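Local coordinates for putative GH105 family protein (Salmonella enterica subsp. enterica serovar Paratyphi A, PDB 3QWT) that is of unconfirmed function but probably acts as a glycoside hydrolase of family GH105, whose members typically release unsaturated uronic acids from oligosaccharides, at residues 105-111 against 155-159; 169-173 against 236-240. All blocks are in the same frame, centred on the assembly; numbering follows the deposited sequence.

Contact 1. Residues 105-111 against 155-159; sequences TTKNVNT and HITLA. With GOL (glycerol), chain F.
The His155 ring carries CG1 of Val109 over the centre of one face, a CH-pi contact with the methyl 3.5 Å from the ring centroid; Trp167 also stacks on the imidazole. At the ring edge, in plane, NE2 is hydrogen-bonded to O2 of a glycerol (2.7 Å; either could be the donor), probably from the crystallisation liquor. ND2 of Asn110 donates a hydrogen bond to the same O2 at 3.0 Å, nearly straight at 170°. A water joins ND2 of Asn110 to the backbone N of Leu158, accepting from both. Both segments lie in loops of the alpha/alpha toroid, 105-111 between helices 86-102 and 114-125, the other between helix 131-143 and strand 165-167. One backbone bond crosses directly, Val109 N to Ile156 O at 2.8 Å. Asn108 forms an Asx motif: with CG set between its own N and carbonyl carbon (chi1 58°), OD1 accepts from Thr111 N at 2.8 Å, the donor standing above the carbonyl plane. The amide's ND2 rests 3.4 Å from CG of Leu158. That leucine's CD2 reaches OG1 of Thr106 at 3.6 Å, a hydroxyl hydrogen-bonded to Arg55. Pro17 and Leu13 of the second subunit pack on Thr106 and Ile156.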
# COMPACT_ATOMS: atom_id res chain seq x y z
N THR A 105 6.88 5.16 43.40
CA THR A 105 7.01 6.53 43.87
C THR A 105 6.05 7.44 43.11
O THR A 105 5.36 6.99 42.18
CB THR A 105 8.43 7.08 43.64
OG1 THR A 105 8.53 8.37 44.25
CG2 THR A 105 8.71 7.22 42.15
N THR A 106 6.01 8.72 43.49
CA THR A 106 5.13 9.68 42.83
C THR A 106 5.68 10.11 41.47
O THR A 106 6.88 10.04 41.24
CB THR A 106 4.86 10.92 43.72
OG1 THR A 106 6.10 11.44 44.18
CG2 THR A 106 3.99 10.53 44.94
N LYS A 107 4.79 10.56 40.59
CA LYS A 107 5.15 10.87 39.21
C LYS A 107 5.57 12.32 38.99
O LYS A 107 4.91 13.25 39.44
CB LYS A 107 4.00 10.53 38.26
CG LYS A 107 3.61 9.04 38.25
CD LYS A 107 2.64 8.74 37.09
CE LYS A 107 2.14 7.30 37.14
NZ LYS A 107 1.20 7.09 38.30
N ASN A 108 6.68 12.50 38.28
CA ASN A 108 7.18 13.82 37.92
C ASN A 108 8.26 13.69 36.84
O ASN A 108 8.63 12.58 36.45
CB ASN A 108 7.73 14.55 39.14
CG ASN A 108 8.85 13.78 39.83
OD1 ASN A 108 9.91 13.53 39.24
ND2 ASN A 108 8.62 13.40 41.09
N VAL A 109 8.77 14.83 36.38
CA VAL A 109 9.71 14.84 35.25
C VAL A 109 10.88 13.90 35.52
O VAL A 109 11.36 13.23 34.61
CB VAL A 109 10.20 16.27 34.91
CG1 VAL A 109 11.11 16.83 36.00
CG2 VAL A 109 10.92 16.27 33.57
N ASN A 110 11.32 13.83 36.78
CA ASN A 110 12.51 13.05 37.16
C ASN A 110 12.30 11.57 37.45
O ASN A 110 13.08 10.72 37.00
CB ASN A 110 13.23 13.70 38.33
CG ASN A 110 13.86 15.04 37.95
OD1 ASN A 110 14.28 15.22 36.81
ND2 ASN A 110 13.92 15.97 38.90
N THR A 111 11.26 11.25 38.20
CA THR A 111 11.00 9.84 38.50
C THR A 111 10.61 9.04 37.23
O THR A 111 10.53 7.80 37.26
CB THR A 111 9.94 9.71 39.59
OG1 THR A 111 8.73 10.35 39.16
CG2 THR A 111 10.43 10.35 40.92
N HIS A 155 8.78 21.47 34.04
CA HIS A 155 9.77 20.69 34.77
C HIS A 155 9.35 20.51 36.23
O HIS A 155 9.99 21.05 37.14
CB HIS A 155 11.17 21.31 34.68
CG HIS A 155 12.26 20.41 35.17
ND1 HIS A 155 12.83 19.43 34.38
CD2 HIS A 155 12.86 20.31 36.38
CE1 HIS A 155 13.75 18.79 35.08
NE2 HIS A 155 13.79 19.30 36.29
N ILE A 156 8.28 19.75 36.46
CA ILE A 156 7.82 19.47 37.81
C ILE A 156 8.58 18.32 38.45
O ILE A 156 8.81 17.27 37.85
CB ILE A 156 6.30 19.22 37.89
CG1 ILE A 156 5.87 19.07 39.36
CG2 ILE A 156 5.92 17.98 37.13
CD1 ILE A 156 4.38 18.85 39.53
N THR A 157 8.93 18.51 39.71
CA THR A 157 9.91 17.69 40.39
C THR A 157 9.32 17.02 41.64
O THR A 157 8.17 17.28 42.00
CB THR A 157 11.10 18.61 40.70
OG1 THR A 157 11.99 18.59 39.57
CG2 THR A 157 11.82 18.25 41.97
N LEU A 158 10.08 16.14 42.29
CA LEU A 158 9.65 15.57 43.57
C LEU A 158 9.39 16.69 44.56
O LEU A 158 8.47 16.62 45.38
CB LEU A 158 10.71 14.62 44.14
CG LEU A 158 10.72 13.16 43.71
CD1 LEU A 158 12.06 12.52 44.06
CD2 LEU A 158 9.58 12.37 44.37
N ALA A 159 10.22 17.74 44.46
CA ALA A 159 10.31 18.78 45.48
C ALA A 159 9.62 20.12 45.18
O ALA A 159 9.24 20.84 46.10
CB ALA A 159 11.77 19.04 45.82
C1 GOL F . 17.72 17.94 38.53
O1 GOL F . 18.04 19.11 39.27
C2 GOL F . 16.62 18.26 37.51
O2 GOL F . 15.40 18.43 38.21
C3 GOL F . 16.45 17.10 36.53
O3 GOL F . 17.55 16.21 36.63
O HOH W 1 12.59 15.34 41.80

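Contact 2. Residues 169-173 against 236-240; sequences DTLMM and WLTIV
The Trp236 indole projects from helix 231-248 against the start of helix 170-184, where three side chains meet it from different directions. CE of Met173, a selenomethionine, sits over one face, offset toward the rim and 3.7 Å from the centroid of the six-membered ring; the bend at chi2 (-45°) folds the chain so that its selenium also stands above that face, farther off, in a Met-aromatic contact. Met172, likewise a selenomethionine, crosses the indole at about a right angle and brings CG to 3.7 Å from CE3 of Trp236. Its selenium, oblique to the indole in a second Met-aromatic contact, lies 3.9 Å from both CG2 of Ile239 and CG2 of Val240. Leu171 meets Leu237 through methyls, CD1 to CD2 at 3.8 Å. The two helices belong to the alpha/alpha toroid, and Val71 of helix 67-83 packs on both Trp236 and Met173. Asp169 and the indole have their planes 60° apart, and NE1 of Trp236 donates to OD1 of Asp169 at 2.9 Å from above the carboxylate plane, with a bent N-H...O angle of 132°. His215 bonds OD2, so each oxygen has a hydrogen-bond partner, which probably restrains rotation of the buried carboxylate.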
# COMPACT_ATOMS: atom_id res chain seq x y z
N ASP A 169 16.94 19.58 31.33
CA ASP A 169 16.93 18.25 31.90
C ASP A 169 15.68 17.46 31.48
O ASP A 169 15.69 16.23 31.37
CB ASP A 169 17.04 18.33 33.44
CG ASP A 169 18.23 19.22 33.93
OD1 ASP A 169 19.17 18.70 34.57
OD2 ASP A 169 18.22 20.44 33.67
N THR A 170 14.59 18.17 31.24
CA THR A 170 13.36 17.53 30.83
C THR A 170 13.62 16.67 29.61
O THR A 170 13.02 15.62 29.47
CB THR A 170 12.27 18.55 30.54
OG1 THR A 170 12.03 19.32 31.72
CG2 THR A 170 10.98 17.87 30.11
N LEU A 171 14.53 17.09 28.73
CA LEU A 171 14.68 16.33 27.49
C LEU A 171 15.20 14.92 27.75
O LEU A 171 14.84 13.98 27.03
CB LEU A 171 15.53 17.07 26.44
CG LEU A 171 14.79 18.25 25.78
CD1 LEU A 171 15.76 19.24 25.15
CD2 LEU A 171 13.76 17.78 24.75
N MSE A 172 16.01 14.77 28.80
CA MSE A 172 16.60 13.48 29.13
C MSE A 172 15.67 12.61 29.99
O MSE A 172 15.54 11.40 29.76
CB MSE A 172 17.95 13.67 29.83
CG MSE A 172 18.62 12.39 30.32
SE MSE A 172 19.35 11.32 28.86
CE MSE A 172 18.27 9.71 29.12
N MSE A 173 15.05 13.23 30.99
CA MSE A 173 14.30 12.50 32.02
C MSE A 173 12.87 12.09 31.64
O MSE A 173 12.33 11.17 32.24
CB MSE A 173 14.24 13.31 33.31
CG MSE A 173 15.57 13.91 33.74
SE MSE A 173 17.07 12.68 33.61
CE MSE A 173 18.48 14.05 33.75
N TRP A 236 22.95 17.08 28.48
CA TRP A 236 21.73 16.31 28.30
C TRP A 236 21.29 16.38 26.85
O TRP A 236 20.60 15.50 26.35
CB TRP A 236 20.59 16.84 29.17
CG TRP A 236 20.81 16.71 30.58
CD1 TRP A 236 20.58 17.64 31.52
CD2 TRP A 236 21.33 15.56 31.26
NE1 TRP A 236 20.92 17.17 32.77
CE2 TRP A 236 21.38 15.89 32.63
CE3 TRP A 236 21.76 14.29 30.85
CZ2 TRP A 236 21.86 15.00 33.60
CZ3 TRP A 236 22.23 13.40 31.82
CH2 TRP A 236 22.28 13.76 33.17
N LEU A 237 21.68 17.45 26.16
CA LEU A 237 21.25 17.60 24.78
C LEU A 237 22.18 16.89 23.85
O LEU A 237 21.73 16.26 22.89
CB LEU A 237 21.08 19.06 24.39
CG LEU A 237 19.60 19.37 24.52
CD1 LEU A 237 19.40 20.54 25.44
CD2 LEU A 237 18.96 19.58 23.15
N THR A 238 23.47 16.99 24.12
CA THR A 238 24.45 16.30 23.31
C THR A 238 24.19 14.80 23.38
O THR A 238 24.57 14.06 22.48
CB THR A 238 25.85 16.56 23.82
OG1 THR A 238 25.90 17.87 24.40
CG2 THR A 238 26.82 16.48 22.67
N ILE A 239 23.58 14.36 24.48
CA ILE A 239 23.22 12.96 24.66
C ILE A 239 21.92 12.62 23.95
O ILE A 239 21.85 11.62 23.23
CB ILE A 239 23.04 12.63 26.14
CG1 ILE A 239 24.40 12.59 26.85
CG2 ILE A 239 22.29 11.32 26.28
CD1 ILE A 239 24.33 12.51 28.37
N VAL A 240 20.91 13.46 24.15
CA VAL A 240 19.55 13.14 23.72
C VAL A 240 19.35 13.28 22.21
O VAL A 240 18.74 12.42 21.57
CB VAL A 240 18.52 14.03 24.44
CG1 VAL A 240 17.19 13.92 23.77
CG2 VAL A 240 18.39 13.62 25.87

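Both contacts are buried, but contact 2 lies about 5 Å from the centre of the chain and contact 1 about 17 Å, both measured from contact centres. Contact 1 joins two loops by one direct backbone bond, a bridging water, a CH-pi contact and leucine packing, with a glycerol, probably from the crystallisation liquor, bound at the edge, and a second subunit reaches it; contact 2 joins two helices mainly through apolar and aromatic packing, with one polar pair and no other chain touching it. They meet directly. His155 ND1 lies 2.8 Å from Thr170 OG1, probably a hydrogen bond, and Asn110 OD1 packs 3.6 Å from Met173 CG. Segment 169-173 therefore touches both loops and helix 231-248.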